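Local coordinates for lipoprotein (Mycoplasma mycoides subsp. capri, PDB 7ADK) that is probably a surface-anchored protease of the chymotrypsin-like PA clan, belonging to a mycoplasma peptidase family with members implicated in cleaving host antibodies, at residues Y307-K312 with E400-E405; V593-D598 with N768-V773; Q807-Y812 with S851-N856. All coordinates share one frame; numbering follows the deposited sequence.

Contact 1 (Y307-K312 with E400-E405)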
loop_
_atom_site.group_PDB
_atom_site.type_symbol
_atom_site.label_atom_id
_atom_site.label_comp_id
_atom_site.label_asym_id
_atom_site.label_seq_id
_atom_site.Cartn_x
_atom_site.Cartn_y
_atom_site.Cartn_z
ATOM N N TYR B 307 -7.860 21.699 -27.467
ATOM C CA TYR B 307 -9.158 21.346 -26.875
ATOM C C TYR B 307 -9.659 22.428 -25.897
ATOM O O TYR B 307 -10.799 22.892 -26.004
ATOM C CB TYR B 307 -9.051 19.964 -26.210
ATOM C CG TYR B 307 -10.237 19.603 -25.335
ATOM C CD1 TYR B 307 -10.228 19.967 -23.976
ATOM C CD2 TYR B 307 -11.358 18.949 -25.875
ATOM C CE1 TYR B 307 -11.341 19.698 -23.162
ATOM C CE2 TYR B 307 -12.477 18.681 -25.063
ATOM C CZ TYR B 307 -12.467 19.052 -23.703
ATOM O OH TYR B 307 -13.533 18.791 -22.901
ATOM N N LYS B 308 -8.795 22.907 -24.985
ATOM C CA LYS B 308 -9.098 24.033 -24.079
ATOM C C LYS B 308 -9.437 25.315 -24.847
ATOM O O LYS B 308 -10.276 26.070 -24.374
ATOM C CB LYS B 308 -7.970 24.253 -23.043
ATOM C CG LYS B 308 -7.978 23.185 -21.924
ATOM C CD LYS B 308 -6.622 22.793 -21.293
ATOM C CE LYS B 308 -5.869 23.878 -20.520
ATOM N NZ LYS B 308 -4.665 23.350 -19.829
ATOM N N ASP B 309 -8.872 25.565 -26.027
ATOM C CA ASP B 309 -9.215 26.729 -26.856
ATOM C C ASP B 309 -10.619 26.639 -27.497
ATOM O O ASP B 309 -11.383 27.610 -27.480
ATOM C CB ASP B 309 -8.144 26.949 -27.937
ATOM C CG ASP B 309 -8.123 28.375 -28.486
ATOM O OD1 ASP B 309 -8.735 29.284 -27.881
ATOM O OD2 ASP B 309 -7.459 28.604 -29.517
ATOM N N TYR B 310 -11.028 25.462 -27.987
ATOM C CA TYR B 310 -12.421 25.242 -28.403
ATOM C C TYR B 310 -13.389 25.351 -27.217
ATOM O O TYR B 310 -14.424 26.010 -27.334
ATOM C CB TYR B 310 -12.579 23.902 -29.135
ATOM C CG TYR B 310 -11.845 23.768 -30.459
ATOM C CD1 TYR B 310 -11.247 22.543 -30.802
ATOM C CD2 TYR B 310 -11.819 24.833 -31.380
ATOM C CE1 TYR B 310 -10.610 22.384 -32.046
ATOM C CE2 TYR B 310 -11.163 24.685 -32.615
ATOM C CZ TYR B 310 -10.553 23.462 -32.948
ATOM O OH TYR B 310 -9.926 23.336 -34.143
ATOM N N GLU B 311 -13.030 24.823 -26.040
ATOM C CA GLU B 311 -13.796 25.048 -24.804
ATOM C C GLU B 311 -13.925 26.544 -24.460
ATOM O O GLU B 311 -15.021 26.988 -24.117
ATOM C CB GLU B 311 -13.191 24.236 -23.645
ATOM C CG GLU B 311 -13.948 24.373 -22.312
ATOM C CD GLU B 311 -13.475 25.545 -21.430
ATOM O OE1 GLU B 311 -14.289 26.446 -21.137
ATOM O OE2 GLU B 311 -12.318 25.556 -20.956
ATOM N N LYS B 312 -12.851 27.342 -24.601
ATOM C CA LYS B 312 -12.881 28.789 -24.359
ATOM C C LYS B 312 -13.881 29.499 -25.267
ATOM O O LYS B 312 -14.698 30.263 -24.753
ATOM C CB LYS B 312 -11.491 29.445 -24.501
ATOM C CG LYS B 312 -10.403 29.132 -23.461
ATOM C CD LYS B 312 -10.852 28.473 -22.157
ATOM C CE LYS B 312 -9.643 27.912 -21.404
ATOM N NZ LYS B 312 -10.035 27.036 -20.274
ATOM N N GLU B 400 -3.072 32.300 -20.677
ATOM C CA GLU B 400 -4.191 32.353 -21.620
ATOM C C GLU B 400 -3.715 32.813 -23.013
ATOM O O GLU B 400 -2.578 33.231 -23.171
ATOM C CB GLU B 400 -5.283 33.268 -21.049
ATOM C CG GLU B 400 -6.125 32.674 -19.906
ATOM C CD GLU B 400 -7.073 31.540 -20.337
ATOM O OE1 GLU B 400 -7.485 31.505 -21.513
ATOM O OE2 GLU B 400 -7.490 30.725 -19.491
ATOM N N TRP B 401 -4.574 32.714 -24.027
ATOM C CA TRP B 401 -4.244 32.739 -25.459
ATOM C C TRP B 401 -3.376 31.542 -25.850
ATOM O O TRP B 401 -2.153 31.581 -25.898
ATOM C CB TRP B 401 -3.769 34.107 -25.984
ATOM C CG TRP B 401 -3.287 34.153 -27.412
ATOM C CD1 TRP B 401 -2.142 34.743 -27.827
ATOM C CD2 TRP B 401 -3.847 33.528 -28.617
ATOM N NE1 TRP B 401 -1.995 34.593 -29.194
ATOM C CE2 TRP B 401 -3.012 33.846 -29.731
ATOM C CE3 TRP B 401 -4.960 32.704 -28.885
ATOM C CZ2 TRP B 401 -3.293 33.409 -31.030
ATOM C CZ3 TRP B 401 -5.226 32.223 -30.175
ATOM C CH2 TRP B 401 -4.400 32.582 -31.248
ATOM N N GLN B 402 -4.067 30.426 -26.105
ATOM C CA GLN B 402 -3.446 29.107 -26.181
ATOM C C GLN B 402 -2.386 28.964 -27.268
ATOM O O GLN B 402 -1.439 28.237 -27.051
ATOM C CB GLN B 402 -4.504 28.008 -26.368
ATOM C CG GLN B 402 -5.576 27.950 -25.264
ATOM C CD GLN B 402 -5.032 27.891 -23.841
ATOM O OE1 GLN B 402 -5.596 28.476 -22.932
ATOM N NE2 GLN B 402 -3.918 27.245 -23.612
ATOM N N ARG B 403 -2.466 29.668 -28.396
ATOM C CA ARG B 403 -1.437 29.599 -29.445
ATOM C C ARG B 403 -0.109 30.270 -29.044
ATOM O O ARG B 403 0.927 29.913 -29.593
ATOM C CB ARG B 403 -2.017 30.126 -30.761
ATOM C CG ARG B 403 -1.317 29.570 -32.005
ATOM C CD ARG B 403 -2.099 29.924 -33.268
ATOM N NE ARG B 403 -1.404 29.500 -34.486
ATOM C CZ ARG B 403 -1.437 28.323 -35.082
ATOM N NH1 ARG B 403 -2.095 27.308 -34.619
ATOM N NH2 ARG B 403 -0.800 28.145 -36.191
ATOM N N LYS B 404 -0.107 31.173 -28.049
ATOM C CA LYS B 404 1.106 31.666 -27.360
ATOM C C LYS B 404 1.594 30.671 -26.295
ATOM O O LYS B 404 2.795 30.484 -26.133
ATOM C CB LYS B 404 0.827 33.059 -26.765
ATOM C CG LYS B 404 2.066 33.732 -26.162
ATOM C CD LYS B 404 1.767 35.085 -25.511
ATOM C CE LYS B 404 0.957 34.947 -24.231
ATOM N NZ LYS B 404 0.789 36.226 -23.525
ATOM N N GLU B 405 0.690 29.986 -25.605
ATOM C CA GLU B 405 1.061 28.895 -24.693
ATOM C C GLU B 405 1.669 27.701 -25.464
ATOM O O GLU B 405 2.714 27.188 -25.080
ATOM C CB GLU B 405 -0.165 28.535 -23.837
ATOM C CG GLU B 405 0.151 27.516 -22.740
ATOM C CD GLU B 405 -0.786 27.616 -21.523
ATOM O OE1 GLU B 405 -0.279 27.692 -20.383
ATOM O OE2 GLU B 405 -2.028 27.635 -21.678
#
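The late turns of helix 299-313 lie beside the first turn of helix 402-412, a surface helix-to-helix contact in which Asp309 and Gln402 come nearest, their CA atoms 6.3 Å apart. The 87 residues between the segments hold 39 in helices and none in strands, so the contact brings the two ends of this strand-free part of the chain together. Trp401 occupies the N-cap position of the second helix; its O accepts the backbone N-H of both Lys404 and Glu405 at the start of the helix. Across the interface no hydrogen bond forms. The work is done by aliphatic parts of polar side chains: Asp309 CB rests against Gln402 CG at 3.8 Å, the two side chains sliding past each other in opposite directions. Asp309 holds CG anti to its backbone N (chi1 -158°), and its OD2 comes obliquely near Trp401 CZ3. Alongside, Lys312 crosses Glu400 at roughly a right angle, with Lys312 CE 4.0 Å from Glu400 OE2. Lys312 NZ instead makes a salt bridge with Glu311 OE2 at 2.8 Å, on that oxygen's syn lone pair, and at 4.5 Å from Glu400 OE2 it can offer only a longer-range attraction. Ile379 lies against both Asp309 and Trp401, while Thr305, earlier on helix 299-313, touches Gln402 and Glu405. Gln402 is buried, and the bend at chi2 (-52°) turns the amide along its own helix to Glu405, where Gln402 NE2 donates to the anti lone pair of Glu405 OE2 at 2.7 Å.

Contact 2 (V593-D598 with N768-V773)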
loop_
_atom_site.group_PDB
_atom_site.type_symbol
_atom_site.label_atom_id
_atom_site.label_comp_id
_atom_site.label_asym_id
_atom_site.label_seq_id
_atom_site.Cartn_x
_atom_site.Cartn_y
_atom_site.Cartn_z
ATOM N N VAL B 593 0.873 -20.389 -24.442
ATOM C CA VAL B 593 -0.484 -19.889 -24.698
ATOM C C VAL B 593 -1.175 -20.583 -25.869
ATOM O O VAL B 593 -0.542 -21.016 -26.834
ATOM C CB VAL B 593 -0.559 -18.369 -24.874
ATOM C CG1 VAL B 593 0.103 -17.648 -23.713
ATOM C CG2 VAL B 593 0.045 -17.841 -26.166
ATOM N N LYS B 594 -2.499 -20.646 -25.755
ATOM C CA LYS B 594 -3.499 -21.067 -26.741
ATOM C C LYS B 594 -4.545 -19.956 -26.858
ATOM O O LYS B 594 -4.562 -19.059 -26.031
ATOM C CB LYS B 594 -4.116 -22.389 -26.262
ATOM C CG LYS B 594 -3.174 -23.595 -26.318
ATOM C CD LYS B 594 -3.686 -24.781 -25.498
ATOM C CE LYS B 594 -3.586 -24.500 -24.002
ATOM N NZ LYS B 594 -4.023 -25.628 -23.168
ATOM N N PHE B 595 -5.431 -20.009 -27.841
ATOM C CA PHE B 595 -6.477 -19.000 -28.047
ATOM C C PHE B 595 -7.861 -19.631 -27.975
ATOM O O PHE B 595 -8.040 -20.785 -28.356
ATOM C CB PHE B 595 -6.253 -18.261 -29.368
ATOM C CG PHE B 595 -5.108 -17.282 -29.305
ATOM C CD1 PHE B 595 -5.350 -15.960 -28.907
ATOM C CD2 PHE B 595 -3.794 -17.700 -29.560
ATOM C CE1 PHE B 595 -4.291 -15.058 -28.773
ATOM C CE2 PHE B 595 -2.736 -16.798 -29.419
ATOM C CZ PHE B 595 -2.983 -15.473 -29.040
ATOM N N PHE B 596 -8.853 -18.924 -27.448
ATOM C CA PHE B 596 -10.179 -19.496 -27.229
ATOM C C PHE B 596 -10.974 -19.632 -28.537
ATOM O O PHE B 596 -11.453 -18.638 -29.086
ATOM C CB PHE B 596 -10.907 -18.660 -26.186
ATOM C CG PHE B 596 -12.183 -19.303 -25.704
ATOM C CD1 PHE B 596 -12.136 -20.290 -24.708
ATOM C CD2 PHE B 596 -13.418 -18.908 -26.234
ATOM C CE1 PHE B 596 -13.320 -20.862 -24.235
ATOM C CE2 PHE B 596 -14.601 -19.462 -25.737
ATOM C CZ PHE B 596 -14.552 -20.439 -24.738
ATOM N N SER B 597 -11.092 -20.855 -29.068
ATOM C CA SER B 597 -11.649 -21.114 -30.401
ATOM C C SER B 597 -13.176 -21.185 -30.459
ATOM O O SER B 597 -13.748 -20.927 -31.514
ATOM C CB SER B 597 -11.041 -22.400 -30.924
ATOM O OG SER B 597 -11.320 -23.447 -30.033
ATOM N N ASP B 598 -13.850 -21.513 -29.358
ATOM C CA ASP B 598 -15.309 -21.530 -29.283
ATOM C C ASP B 598 -15.911 -20.130 -29.491
ATOM O O ASP B 598 -15.400 -19.128 -28.996
ATOM C CB ASP B 598 -15.816 -22.115 -27.953
ATOM C CG ASP B 598 -15.322 -23.499 -27.534
ATOM O OD1 ASP B 598 -14.760 -24.229 -28.370
ATOM O OD2 ASP B 598 -15.567 -23.883 -26.366
ATOM N N ASN B 768 -5.200 -22.021 -19.793
ATOM C CA ASN B 768 -4.321 -21.011 -20.372
ATOM C C ASN B 768 -4.676 -20.680 -21.832
ATOM O O ASN B 768 -3.816 -20.613 -22.713
ATOM C CB ASN B 768 -2.844 -21.355 -20.088
ATOM C CG ASN B 768 -1.933 -20.158 -20.051
ATOM O OD1 ASN B 768 -2.365 -19.020 -19.970
ATOM N ND2 ASN B 768 -0.641 -20.348 -20.089
ATOM N N LYS B 769 -5.977 -20.492 -22.091
ATOM C CA LYS B 769 -6.521 -20.038 -23.381
ATOM C C LYS B 769 -6.832 -18.544 -23.340
ATOM O O LYS B 769 -7.725 -18.110 -22.624
ATOM C CB LYS B 769 -7.783 -20.829 -23.745
ATOM C CG LYS B 769 -7.489 -22.144 -24.463
ATOM C CD LYS B 769 -8.791 -22.835 -24.880
ATOM C CE LYS B 769 -8.564 -24.130 -25.665
ATOM N NZ LYS B 769 -8.508 -25.322 -24.801
ATOM N N LEU B 770 -6.130 -17.767 -24.155
ATOM C CA LEU B 770 -6.297 -16.334 -24.372
ATOM C C LEU B 770 -7.645 -16.034 -25.015
ATOM O O LEU B 770 -7.966 -16.544 -26.082
ATOM C CB LEU B 770 -5.161 -15.838 -25.277
ATOM C CG LEU B 770 -3.780 -15.767 -24.618
ATOM C CD1 LEU B 770 -2.731 -15.537 -25.685
ATOM C CD2 LEU B 770 -3.684 -14.593 -23.662
ATOM N N LEU B 771 -8.438 -15.179 -24.374
ATOM C CA LEU B 771 -9.858 -14.989 -24.684
ATOM C C LEU B 771 -10.173 -13.557 -25.111
ATOM O O LEU B 771 -10.772 -13.344 -26.168
ATOM C CB LEU B 771 -10.674 -15.442 -23.463
ATOM C CG LEU B 771 -12.184 -15.166 -23.529
ATOM C CD1 LEU B 771 -12.856 -15.880 -24.686
ATOM C CD2 LEU B 771 -12.834 -15.656 -22.242
ATOM N N ALA B 772 -9.740 -12.575 -24.325
ATOM C CA ALA B 772 -9.931 -11.165 -24.647
ATOM C C ALA B 772 -8.776 -10.280 -24.160
ATOM O O ALA B 772 -7.961 -10.709 -23.359
ATOM C CB ALA B 772 -11.299 -10.709 -24.136
ATOM N N VAL B 773 -8.685 -9.042 -24.629
ATOM C CA VAL B 773 -7.651 -8.066 -24.257
ATOM C C VAL B 773 -8.275 -6.836 -23.622
ATOM O O VAL B 773 -8.945 -6.079 -24.305
ATOM C CB VAL B 773 -6.827 -7.616 -25.475
ATOM C CG1 VAL B 773 -5.546 -6.966 -24.982
ATOM C CG2 VAL B 773 -6.501 -8.759 -26.416
#
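Leu770 CD1 sits over one face of the Phe595 ring, 3.4 Å from CZ, and takes Val593 CG2 at 3.6 Å as a second neighbour. Phe595 and Leu770 are paired across the parallel bridge and so put their side chains on the same face of the sheet, where they run side by side in the same direction, each with CG anti to its carbonyl carbon. Further along, Phe596 swings its ring the other way, CG anti to the backbone N (chi1 -170°), and meets Leu771 CD1 obliquely at CD2, 3.4 Å away. Between these groups runs the short parallel pairing of strand 594-595 with the start of strand 769-778. Leu770 is gripped through both backbone polar atoms: its N donates to Lys594 O at 2.8 Å, and its O accepts from Phe596 N at 2.9 Å. A weak bond from Lys594 N to Asn768 O, 3.3 Å long, begins the series. At the polar edge Lys594 and Lys769 share the sheet face away from Phe595, Lys594 CB meeting Lys769 CG; both ammonium groups reach Asp767, which probably offsets their mutual repulsion. Strand 594-595 thus extends the mixed sheet beside strand 769-778, which pairs on with 761-765, through a G1 bulge at Asn768 and Lys769, and with 783-792. From that last strand Phe789 meets Phe595 edge-to-face, and Trp427 of strand 421-433, in the other sheet, packs on Leu770.

Contact 3 (Q807-Y812 with S851-N856)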
loop_
_atom_site.group_PDB
_atom_site.type_symbol
_atom_site.label_atom_id
_atom_site.label_comp_id
_atom_site.label_asym_id
_atom_site.label_seq_id
_atom_site.Cartn_x
_atom_site.Cartn_y
_atom_site.Cartn_z
ATOM N N GLN B 807 -17.677 -11.778 -38.734
ATOM C CA GLN B 807 -16.931 -12.967 -38.332
ATOM C C GLN B 807 -15.454 -12.819 -38.701
ATOM O O GLN B 807 -15.102 -12.622 -39.864
ATOM C CB GLN B 807 -17.570 -14.181 -39.007
ATOM C CG GLN B 807 -16.865 -15.492 -38.659
ATOM C CD GLN B 807 -17.234 -16.574 -39.638
ATOM O OE1 GLN B 807 -16.550 -16.774 -40.624
ATOM N NE2 GLN B 807 -18.324 -17.271 -39.445
ATOM N N TYR B 808 -14.580 -12.936 -37.711
ATOM C CA TYR B 808 -13.162 -12.663 -37.854
ATOM C C TYR B 808 -12.326 -13.407 -36.812
ATOM O O TYR B 808 -12.784 -13.702 -35.716
ATOM C CB TYR B 808 -12.924 -11.141 -37.793
ATOM C CG TYR B 808 -13.129 -10.460 -36.455
ATOM C CD1 TYR B 808 -14.346 -9.835 -36.144
ATOM C CD2 TYR B 808 -12.070 -10.409 -35.535
ATOM C CE1 TYR B 808 -14.514 -9.195 -34.907
ATOM C CE2 TYR B 808 -12.239 -9.785 -34.296
ATOM C CZ TYR B 808 -13.465 -9.189 -33.970
ATOM O OH TYR B 808 -13.656 -8.642 -32.744
ATOM N N ASP B 809 -11.063 -13.649 -37.131
ATOM C CA ASP B 809 -10.038 -14.025 -36.168
ATOM C C ASP B 809 -8.778 -13.215 -36.470
ATOM O O ASP B 809 -8.228 -13.315 -37.564
ATOM C CB ASP B 809 -9.836 -15.539 -36.231
ATOM C CG ASP B 809 -8.891 -16.083 -35.162
ATOM O OD1 ASP B 809 -7.932 -15.378 -34.785
ATOM O OD2 ASP B 809 -9.120 -17.233 -34.732
ATOM N N LEU B 810 -8.350 -12.366 -35.541
ATOM C CA LEU B 810 -7.203 -11.475 -35.737
ATOM C C LEU B 810 -5.856 -12.062 -35.274
ATOM O O LEU B 810 -4.829 -11.409 -35.411
ATOM C CB LEU B 810 -7.523 -10.016 -35.338
ATOM C CG LEU B 810 -8.212 -9.732 -34.004
ATOM C CD1 LEU B 810 -7.294 -10.093 -32.860
ATOM C CD2 LEU B 810 -8.605 -8.273 -33.913
ATOM N N ILE B 811 -5.829 -13.337 -34.875
ATOM C CA ILE B 811 -4.614 -14.140 -34.677
ATOM C C ILE B 811 -4.403 -15.108 -35.857
ATOM O O ILE B 811 -3.307 -15.173 -36.403
ATOM C CB ILE B 811 -4.669 -14.868 -33.317
ATOM C CG1 ILE B 811 -4.839 -13.901 -32.131
ATOM C CG2 ILE B 811 -3.468 -15.788 -33.094
ATOM C CD1 ILE B 811 -3.660 -13.004 -31.821
ATOM N N TYR B 812 -5.444 -15.829 -36.293
ATOM C CA TYR B 812 -5.335 -16.843 -37.358
ATOM C C TYR B 812 -5.809 -16.392 -38.748
ATOM O O TYR B 812 -5.367 -16.975 -39.738
ATOM C CB TYR B 812 -6.045 -18.134 -36.935
ATOM C CG TYR B 812 -5.367 -18.902 -35.822
ATOM C CD1 TYR B 812 -4.408 -19.878 -36.131
ATOM C CD2 TYR B 812 -5.684 -18.632 -34.484
ATOM C CE1 TYR B 812 -3.776 -20.593 -35.101
ATOM C CE2 TYR B 812 -5.063 -19.349 -33.451
ATOM C CZ TYR B 812 -4.116 -20.344 -33.758
ATOM O OH TYR B 812 -3.537 -21.074 -32.780
ATOM N N SER B 851 -7.507 -27.290 -37.668
ATOM C CA SER B 851 -8.927 -27.288 -38.067
ATOM C C SER B 851 -9.899 -26.738 -37.010
ATOM O O SER B 851 -10.999 -26.310 -37.344
ATOM C CB SER B 851 -9.339 -28.693 -38.504
ATOM O OG SER B 851 -9.161 -29.613 -37.451
ATOM N N GLU B 852 -9.483 -26.654 -35.753
ATOM C CA GLU B 852 -10.158 -25.959 -34.652
ATOM C C GLU B 852 -10.483 -24.480 -34.947
ATOM O O GLU B 852 -11.527 -23.989 -34.516
ATOM C CB GLU B 852 -9.253 -26.097 -33.420
ATOM C CG GLU B 852 -9.660 -25.227 -32.231
ATOM C CD GLU B 852 -8.873 -25.509 -30.944
ATOM O OE1 GLU B 852 -8.102 -26.483 -30.863
ATOM O OE2 GLU B 852 -9.068 -24.767 -29.964
ATOM N N PHE B 853 -9.626 -23.768 -35.685
ATOM C CA PHE B 853 -9.755 -22.328 -35.942
ATOM C C PHE B 853 -10.362 -21.959 -37.300
ATOM O O PHE B 853 -10.525 -20.769 -37.588
ATOM C CB PHE B 853 -8.411 -21.645 -35.694
ATOM C CG PHE B 853 -8.011 -21.615 -34.236
ATOM C CD1 PHE B 853 -8.521 -20.630 -33.379
ATOM C CD2 PHE B 853 -7.150 -22.588 -33.724
ATOM C CE1 PHE B 853 -8.140 -20.602 -32.032
ATOM C CE2 PHE B 853 -6.759 -22.561 -32.380
ATOM C CZ PHE B 853 -7.250 -21.561 -31.537
ATOM N N LYS B 854 -10.758 -22.933 -38.124
ATOM C CA LYS B 854 -11.583 -22.688 -39.317
ATOM C C LYS B 854 -12.999 -22.231 -38.932
ATOM O O LYS B 854 -13.386 -22.297 -37.774
ATOM C CB LYS B 854 -11.631 -23.938 -40.200
ATOM C CG LYS B 854 -10.277 -24.286 -40.825
ATOM C CD LYS B 854 -10.416 -25.562 -41.663
ATOM C CE LYS B 854 -9.071 -26.122 -42.130
ATOM N NZ LYS B 854 -8.456 -25.366 -43.196
ATOM N N PHE B 855 -13.772 -21.754 -39.895
ATOM C CA PHE B 855 -15.160 -21.319 -39.727
ATOM C C PHE B 855 -16.095 -22.037 -40.710
ATOM O O PHE B 855 -15.679 -22.424 -41.801
ATOM C CB PHE B 855 -15.274 -19.812 -39.952
ATOM C CG PHE B 855 -14.649 -18.897 -38.930
ATOM C CD1 PHE B 855 -15.350 -18.556 -37.764
ATOM C CD2 PHE B 855 -13.408 -18.300 -39.189
ATOM C CE1 PHE B 855 -14.816 -17.621 -36.868
ATOM C CE2 PHE B 855 -12.875 -17.365 -38.297
ATOM C CZ PHE B 855 -13.583 -17.023 -37.141
ATOM N N ASN B 856 -17.379 -22.136 -40.342
ATOM C CA ASN B 856 -18.527 -22.602 -41.136
ATOM C C ASN B 856 -18.504 -24.076 -41.585
ATOM O O ASN B 856 -19.509 -24.763 -41.392
ATOM C CB ASN B 856 -18.805 -21.630 -42.305
ATOM C CG ASN B 856 -19.239 -20.253 -41.842
ATOM O OD1 ASN B 856 -18.503 -19.278 -41.871
ATOM N ND2 ASN B 856 -20.450 -20.133 -41.355
#
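An Asx motif at the end of strand 807-809 shapes the surface on which the C-terminal tail of the chain lies, and two phenylalanines of that tail, Phe853 and Phe855, make most of the contact. Asp809 OD1 accepts from the backbone N of Ile811, which closes the Asx turn, and from Tyr812 N, 2.9 Å away in a nearly straight bond that approaches from above the carboxylate plane. The turn presents the ring of Tyr812 to Phe853. These rings form an offset stack, centroids 4.0 Å apart and planes 17° from parallel, in which Tyr812 CE2 lies over the centre of Phe853 and Tyr812 OH over its CE2 side. Glu852 CG covers part of the opposite face of Phe853. At the other end of the segment, the fully extended Gln807 lays its amide almost flat on Phe855, the planes only 6° apart: OE1 is 3.3 Å from CG of the ring, and Gln807 CG makes a CH-pi contact 3.8 Å from the ring centroid. The edge of Phe855 is turned to Tyr808 O and Asp809 CB. At the tip Gln807 NE2 donates to Asn856 OD1 at 3.2 Å, within its own amide plane but above the carbonyl plane of Asn856, while Gln807 OE1 accepts from Lys816 N. Arg790 of strand 783-792 bridges to Asp809 OD2, donates to Phe853 O and makes a cation-pi contact with Phe855. The buried carboxylate of Asp809 is thus well satisfied, which would be expected to keep it ionised, and one guanidinium ties the strand end to the tail.

How the contacts relate
Contacts 2 and 3 belong together: their centres are 12 Å apart and both reach the mixed sheet. Ser597 OG lies 2.6 Å from Glu852 OE2, a probable hydrogen bond; Phe853 CZ packs on Phe595 O at 3.4 Å, and Ile811 CG1 lies 3.6 Å from Phe595 CE1. The C-terminal tail therefore covers the short strand 594-595 as well as the end of strand 807-809. Contact 1 stands apart, on the opposite side of the chain's centre, about 46 Å from contact 2 and 48 Å from contact 3 between centres. It joins helices at the surface, whereas the other two lie at the mixed sheet, probably part of the PA-clan protease fold.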